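Local atomic coordinates of CdnC (Chryseobacterium gregarium DSM 19109, PDB entry 7MGV), a protein that probably uses ATP to close omega-ester macrocycles, single and bicyclic, in a ribosomally made precursor peptide, as an ATP-grasp ligase of the graspetide type. Residues Phe34-Asp37 against Lys38-Tyr42. Numbering follows the deposited sequence.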
# COMPACT_ATOMS: atom_id res chain seq x y z
N PHE A 34 -26.39 0.31 -3.94
CA PHE A 34 -27.37 -0.73 -3.67
C PHE A 34 -27.05 -1.50 -2.40
O PHE A 34 -27.90 -1.62 -1.51
CB PHE A 34 -27.47 -1.69 -4.87
CG PHE A 34 -27.27 -1.03 -6.22
CD1 PHE A 34 -27.73 0.25 -6.48
CD2 PHE A 34 -26.62 -1.72 -7.24
CE1 PHE A 34 -27.53 0.85 -7.71
CE2 PHE A 34 -26.43 -1.12 -8.48
CZ PHE A 34 -26.89 0.16 -8.71
N SER A 35 -25.82 -2.01 -2.29
CA SER A 35 -25.39 -2.65 -1.05
C SER A 35 -25.31 -1.64 0.08
O SER A 35 -25.61 -1.97 1.24
CB SER A 35 -24.04 -3.33 -1.26
OG SER A 35 -23.39 -3.55 -0.03
N ILE A 36 -24.91 -0.41 -0.23
CA ILE A 36 -24.81 0.64 0.79
C ILE A 36 -26.19 1.09 1.25
O ILE A 36 -26.31 1.68 2.33
CB ILE A 36 -23.99 1.82 0.25
CG1 ILE A 36 -23.59 2.77 1.39
CG2 ILE A 36 -24.77 2.57 -0.82
CD1 ILE A 36 -23.02 4.08 0.91
N ASP A 37 -27.25 0.82 0.48
CA ASP A 37 -28.57 1.33 0.82
C ASP A 37 -29.09 0.70 2.11
O ASP A 37 -29.57 1.41 3.01
CB ASP A 37 -29.54 1.08 -0.33
CG ASP A 37 -29.82 2.33 -1.14
OD1 ASP A 37 -29.29 3.40 -0.77
OD2 ASP A 37 -30.56 2.25 -2.14
N LYS A 38 -29.01 -0.63 2.23
CA LYS A 38 -29.52 -1.28 3.43
C LYS A 38 -28.64 -0.98 4.63
O LYS A 38 -29.15 -0.83 5.75
CB LYS A 38 -29.63 -2.79 3.19
CG LYS A 38 -31.04 -3.34 3.40
CD LYS A 38 -32.02 -2.75 2.40
CE LYS A 38 -33.43 -3.28 2.61
NZ LYS A 38 -34.09 -2.67 3.80
N VAL A 39 -27.33 -0.88 4.43
CA VAL A 39 -26.43 -0.49 5.51
C VAL A 39 -26.79 0.91 6.01
O VAL A 39 -26.83 1.16 7.22
CB VAL A 39 -24.96 -0.58 5.06
CG1 VAL A 39 -24.04 0.01 6.11
CG2 VAL A 39 -24.58 -2.02 4.76
N THR A 40 -27.06 1.83 5.08
CA THR A 40 -27.44 3.19 5.47
C THR A 40 -28.78 3.20 6.19
O THR A 40 -28.95 3.95 7.16
CB THR A 40 -27.49 4.08 4.23
OG1 THR A 40 -26.18 4.19 3.66
CG2 THR A 40 -27.99 5.48 4.58
N GLU A 41 -29.73 2.38 5.75
CA GLU A 41 -31.02 2.29 6.44
C GLU A 41 -30.84 1.81 7.87
O GLU A 41 -31.42 2.37 8.81
CB GLU A 41 -31.96 1.37 5.67
CG GLU A 41 -33.04 0.72 6.53
CD GLU A 41 -33.88 -0.28 5.77
OE1 GLU A 41 -33.84 -0.28 4.52
OE2 GLU A 41 -34.59 -1.08 6.42
N TYR A 42 -30.03 0.76 8.06
CA TYR A 42 -29.84 0.22 9.40
C TYR A 42 -29.02 1.17 10.27
O TYR A 42 -29.21 1.20 11.49
CB TYR A 42 -29.18 -1.15 9.32
CG TYR A 42 -30.14 -2.26 8.95
CD1 TYR A 42 -31.42 -2.29 9.48
CD2 TYR A 42 -29.77 -3.26 8.06
CE1 TYR A 42 -32.31 -3.30 9.15
CE2 TYR A 42 -30.65 -4.27 7.72
CZ TYR A 42 -31.92 -4.29 8.27
OH TYR A 42 -32.80 -5.29 7.93
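Ile36 O is gripped twice by Thr40, one turn further along the helix. The backbone Thr40 N donates to Ile36 O at 2.9 Å, and the hydroxyl Thr40 OG1 reaches the same Ile36 O at 2.8 Å from the opposite face of the carbonyl plane, tilted 34° out of it. Threonine suits this place because OG1 stands anti to its own carbonyl carbon (chi1 -64°), which sets the hydroxyl beside the backbone N, so that both donors of Thr40 face the Ile36 carbonyl. The hydroxyl also lies beside the aliphatic chain of Ile36, with OG1 3.7 Å from CG1. A valine here would probably cost Ile36 O its second donor and leave it held from one face by the backbone N-H. The next bond of the helix runs from Glu41 N to Asp37 O, 2.9 Å. This is the first part of helix 35-46, the crossover helix of a beta-alpha-beta unit between parallel strands 22-28 and 48-54 in the pre-ATP-grasp domain. The buried Ile36 side chain rests on Ile26 and Thr28 of strand 22-28, where a bulky apolar residue suits the helix face lying on the sheet, while Val39, whose CG2 packs 3.7 Å from Ser35 O, meets Ser334 of helix 332-341. Lys38, bent at chi2 and chi4, lies beside Asn331 and Ser334, and its NZ forms a salt bridge of 2.5 Å with exposed Glu41 OE1, on the syn side but 33° out of the carboxylate plane.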